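Local coordinates for protein (aminopeptidase) (Ochrobactrum anthropi, PDB 1B65) that hydrolyses peptides, amides and esters as an L-aminopeptidase and D-Ala-esterase/amidase, a prototype serine aminopeptidase with a variant Ntn hydrolase fold, of peptidase family S58, at residues F39-I43 with N179-T184; A61-M66 with A166-S172. One frame throughout, in Å; residues are numbered along the deposited sequence.

How the contacts relate
Neighbouring antiparallel strands of one four-stranded sheet supply the first segment of each contact: 36-43 for contact 1 and 56-63 for contact 2. The centres of the two contacts lie about 15 Å apart. Both are partly buried and of nearly equal size, 325 and 318 Å², and each mixes buried residues (C180 and T184; A61 and L63) with exposed ones (I43; A171 and S172). Contact 1, against a glycine-rich loop, combines a hydrogen bond with a sulfur-aromatic contact. Contact 2, against the end of helix 160-168 and its following turn, is held mainly by apolar side chains. The two meet where N169 ND2 probably donates to F39 O and A166 CB packs on Q40 N.

Contact 1: F39-I43 with N179-T184; sequences FQTII and NCGGGT
F39 and C180 open the contact with a sulfur-aromatic interaction. C180 SG lies 4.0 Å from the centroid of the F39 ring, and its offset of 12° from the ring normal puts the sulfur over the face. C180 chi1 of 57° brings SG there, between the backbone N and the carbonyl carbon. F39 CD1 also approaches G181 CA at 3.7 Å, an oblique approach to a residue that presents bare backbone. At Q40 it is the backbone that takes part: Q40 O receives a CA-H...O contact from G181 CA at 3.4 Å, whereas Q40 CB is directed away from the loop, and NE2 bonds to D162 OD1.

T41 supplies the direct hydrogen bond. G181 N donates to T41 OG1 over 2.8 Å and nearly straight, with 172° at the hydrogen. T41 OG1 stands anti to its carbonyl carbon and CG2 anti to the backbone N, which leaves CG2 to meet T184 OG1 at 3.4 Å. That hydroxyl is already committed inside the loop, donating to G181 O at 2.7 Å. T184 N reaches the same oxygen from the same face, so two bonds hold this carbonyl and probably steady the turn that presents G181 N. Beyond I42, whose carbonyl oxygen lies near T184 CG2, I43 closes the contact with CG1 3.6 Å from T184 CG2, the two side chains crossing at a slant.

Strand 36-43 is an outermost strand of its sheet within the chain. Backbone bonds of Q40 to V59 and I42 to S57 join it to strand 56-63, which also receives G182 N through T60 OG1. K192 NZ bonds to T184 O and N179 OD1, and helix 160-168 packs on Q40 and I42.

Contact 2: A61-M66 with A166-S172; sequences AILPHM and ALDNVAS
The backbones come closest at A61 and L167, whose CA atoms are 5.7 Å apart; from there the second segment leaves its helix and turns, bringing V170 to the end of strand 56-63. A61 CB points at the helix end and meets L167 CD2 at 3.9 Å and A166 O at 4.0 Å. V170 then divides its two methyls between two strand residues: CG1 reaches A61 CB at 4.1 Å and CG2 reaches L63 CD1, also at 4.1 Å. V170 chi1 of -55° places CG1 anti to the carbonyl carbon and CG2 between the backbone N and that carbon, and the L63 and V170 side chains cross at about a right angle. The end of helix 160-168 and the chain after it lie on the four-stranded sheet, consistent with the four-layer alpha-beta-beta-alpha sandwich of Ntn hydrolases. A61 and L63 face the second segment, whereas I62 points away. T118 and W121 of helix 111-125 also cover L167. Past the strand, M66 bends at chi3 (139°); M66 SD comes to 4.4 Å from V170 CG2 while CE packs 3.8 Å from S172 CB. Backbone bonding of A171 to V37 ties the chain after helix 160-168 to strand 36-43.

Contact 1: F39-I43 with N179-T184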
# COMPACT_ATOMS: atom_id res chain seq x y z
N PHE A 39 10.32 -27.01 -16.57
CA PHE A 39 9.86 -27.70 -15.37
C PHE A 39 10.86 -28.78 -14.91
O PHE A 39 11.58 -29.36 -15.74
CB PHE A 39 8.57 -28.49 -15.64
CG PHE A 39 7.35 -27.72 -16.05
CD1 PHE A 39 6.70 -26.86 -15.16
CD2 PHE A 39 6.89 -27.81 -17.33
CE1 PHE A 39 5.57 -26.18 -15.56
CE2 PHE A 39 5.77 -27.12 -17.75
CZ PHE A 39 5.10 -26.29 -16.87
N GLN A 40 10.83 -29.01 -13.60
CA GLN A 40 11.53 -30.16 -13.02
C GLN A 40 10.45 -30.86 -12.19
O GLN A 40 9.83 -30.19 -11.35
CB GLN A 40 12.80 -29.86 -12.25
CG GLN A 40 13.24 -31.01 -11.35
CD GLN A 40 13.84 -32.13 -12.17
OE1 GLN A 40 13.49 -32.37 -13.33
NE2 GLN A 40 14.75 -32.88 -11.55
N THR A 41 10.17 -32.14 -12.44
CA THR A 41 9.07 -32.80 -11.72
C THR A 41 9.58 -33.99 -10.94
O THR A 41 10.23 -34.86 -11.54
CB THR A 41 8.03 -33.24 -12.78
OG1 THR A 41 7.54 -32.06 -13.47
CG2 THR A 41 6.85 -33.99 -12.16
N ILE A 42 9.26 -34.05 -9.66
CA ILE A 42 9.73 -35.15 -8.81
C ILE A 42 8.53 -35.96 -8.37
O ILE A 42 7.66 -35.42 -7.67
CB ILE A 42 10.49 -34.60 -7.58
CG1 ILE A 42 11.69 -33.77 -8.02
CG2 ILE A 42 10.92 -35.75 -6.67
CD1 ILE A 42 12.28 -32.87 -6.94
N ILE A 43 8.35 -37.19 -8.88
CA ILE A 43 7.19 -37.97 -8.44
C ILE A 43 7.73 -39.30 -7.90
O ILE A 43 8.19 -40.10 -8.73
CB ILE A 43 6.20 -38.28 -9.57
CG1 ILE A 43 5.54 -36.97 -10.00
CG2 ILE A 43 5.09 -39.23 -9.07
CD1 ILE A 43 4.50 -37.05 -11.09
N ASN A 179 0.14 -32.39 -13.24
CA ASN A 179 1.09 -32.75 -12.20
C ASN A 179 2.51 -32.51 -12.67
O ASN A 179 3.23 -33.49 -12.93
CB ASN A 179 0.95 -34.21 -11.73
CG ASN A 179 -0.45 -34.55 -11.27
OD1 ASN A 179 -1.26 -33.71 -11.03
ND2 ASN A 179 -0.73 -35.86 -11.18
N CYS A 180 2.94 -31.24 -12.77
CA CYS A 180 4.29 -31.00 -13.24
C CYS A 180 4.88 -29.74 -12.60
O CYS A 180 4.11 -28.85 -12.25
CB CYS A 180 4.33 -30.85 -14.77
SG CYS A 180 3.25 -29.54 -15.42
N GLY A 181 6.19 -29.76 -12.47
CA GLY A 181 6.87 -28.57 -11.91
C GLY A 181 6.39 -28.36 -10.49
O GLY A 181 6.19 -29.28 -9.68
N GLY A 182 6.32 -27.06 -10.12
CA GLY A 182 5.84 -26.69 -8.78
C GLY A 182 4.45 -27.23 -8.50
O GLY A 182 4.01 -27.34 -7.35
N GLY A 183 3.60 -27.48 -9.49
CA GLY A 183 2.25 -27.94 -9.38
C GLY A 183 2.07 -29.42 -9.05
O GLY A 183 0.98 -29.88 -8.78
N THR A 184 3.16 -30.17 -9.11
CA THR A 184 3.12 -31.64 -8.99
C THR A 184 2.24 -32.17 -7.88
O THR A 184 1.36 -33.04 -8.12
CB THR A 184 4.56 -32.17 -8.91
OG1 THR A 184 5.29 -31.80 -10.09
CG2 THR A 184 4.57 -33.71 -8.76

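Contact 2: A61-M66 with A166-S172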
# COMPACT_ATOMS: atom_id res chain seq x y z
N ALA A 61 9.82 -22.81 -13.89
CA ALA A 61 10.58 -21.57 -14.14
C ALA A 61 10.00 -20.88 -15.37
O ALA A 61 9.67 -21.53 -16.35
CB ALA A 61 12.04 -21.96 -14.41
N ILE A 62 9.73 -19.59 -15.27
CA ILE A 62 9.22 -18.83 -16.41
C ILE A 62 10.27 -17.76 -16.71
O ILE A 62 10.52 -16.90 -15.86
CB ILE A 62 7.88 -18.17 -15.99
CG1 ILE A 62 6.88 -19.26 -15.59
CG2 ILE A 62 7.35 -17.33 -17.16
CD1 ILE A 62 5.89 -18.79 -14.55
N LEU A 63 10.84 -17.73 -17.89
CA LEU A 63 11.89 -16.74 -18.17
C LEU A 63 11.52 -15.85 -19.33
O LEU A 63 11.38 -16.34 -20.45
CB LEU A 63 13.14 -17.51 -18.59
CG LEU A 63 14.56 -17.11 -18.27
CD1 LEU A 63 15.55 -17.48 -19.39
CD2 LEU A 63 14.77 -15.71 -17.71
N PRO A 64 11.37 -14.57 -19.10
CA PRO A 64 11.07 -13.60 -20.16
C PRO A 64 12.33 -13.33 -20.99
O PRO A 64 13.44 -13.50 -20.48
CB PRO A 64 10.67 -12.35 -19.41
CG PRO A 64 10.53 -12.72 -17.97
CD PRO A 64 11.43 -13.93 -17.74
N HIS A 65 12.23 -12.95 -22.25
CA HIS A 65 13.35 -12.63 -23.13
C HIS A 65 14.42 -13.70 -23.04
O HIS A 65 15.61 -13.44 -22.86
CB HIS A 65 13.94 -11.26 -22.73
CG HIS A 65 12.97 -10.14 -22.94
ND1 HIS A 65 12.39 -9.86 -24.16
CD2 HIS A 65 12.53 -9.20 -22.06
CE1 HIS A 65 11.61 -8.79 -24.02
NE2 HIS A 65 11.67 -8.39 -22.78
N MET A 66 14.02 -14.97 -23.24
CA MET A 66 14.96 -16.06 -22.98
C MET A 66 16.14 -16.09 -23.92
O MET A 66 17.19 -16.65 -23.59
CB MET A 66 14.20 -17.40 -22.87
CG MET A 66 13.65 -17.80 -24.19
SD MET A 66 12.77 -19.41 -24.06
CE MET A 66 11.41 -18.91 -25.12
N ALA A 166 15.18 -27.12 -13.99
CA ALA A 166 14.00 -26.39 -14.47
C ALA A 166 14.43 -25.17 -15.29
O ALA A 166 13.87 -24.92 -16.36
CB ALA A 166 13.05 -26.01 -13.35
N LEU A 167 15.39 -24.39 -14.78
CA LEU A 167 15.88 -23.21 -15.47
C LEU A 167 16.52 -23.55 -16.81
O LEU A 167 16.33 -22.86 -17.82
CB LEU A 167 16.91 -22.51 -14.56
CG LEU A 167 16.25 -21.86 -13.31
CD1 LEU A 167 17.30 -21.61 -12.24
CD2 LEU A 167 15.58 -20.55 -13.73
N ASP A 168 17.33 -24.61 -16.83
CA ASP A 168 17.98 -25.05 -18.07
C ASP A 168 17.00 -25.65 -19.06
O ASP A 168 17.26 -25.72 -20.28
CB ASP A 168 19.07 -26.09 -17.71
CG ASP A 168 20.32 -25.47 -17.15
OD1 ASP A 168 20.60 -24.27 -17.22
OD2 ASP A 168 21.14 -26.24 -16.59
N ASN A 169 15.82 -26.09 -18.65
CA ASN A 169 14.82 -26.66 -19.53
C ASN A 169 13.86 -25.63 -20.11
O ASN A 169 12.91 -26.04 -20.79
CB ASN A 169 13.93 -27.64 -18.74
CG ASN A 169 14.55 -29.02 -18.57
OD1 ASN A 169 15.61 -29.29 -19.14
ND2 ASN A 169 13.84 -29.80 -17.75
N VAL A 170 13.99 -24.35 -19.78
CA VAL A 170 13.01 -23.39 -20.30
C VAL A 170 12.94 -23.43 -21.82
O VAL A 170 13.99 -23.53 -22.44
CB VAL A 170 13.18 -21.93 -19.85
CG1 VAL A 170 13.21 -21.83 -18.31
CG2 VAL A 170 14.41 -21.29 -20.44
N ALA A 171 11.74 -23.34 -22.38
CA ALA A 171 11.59 -23.44 -23.82
C ALA A 171 10.28 -22.78 -24.29
O ALA A 171 9.39 -22.50 -23.48
CB ALA A 171 11.49 -24.92 -24.25
N SER A 172 10.22 -22.51 -25.58
CA SER A 172 9.00 -21.94 -26.16
C SER A 172 8.05 -23.09 -26.51
O SER A 172 8.32 -24.25 -26.16
CB SER A 172 9.31 -21.15 -27.42
OG SER A 172 9.99 -21.95 -28.38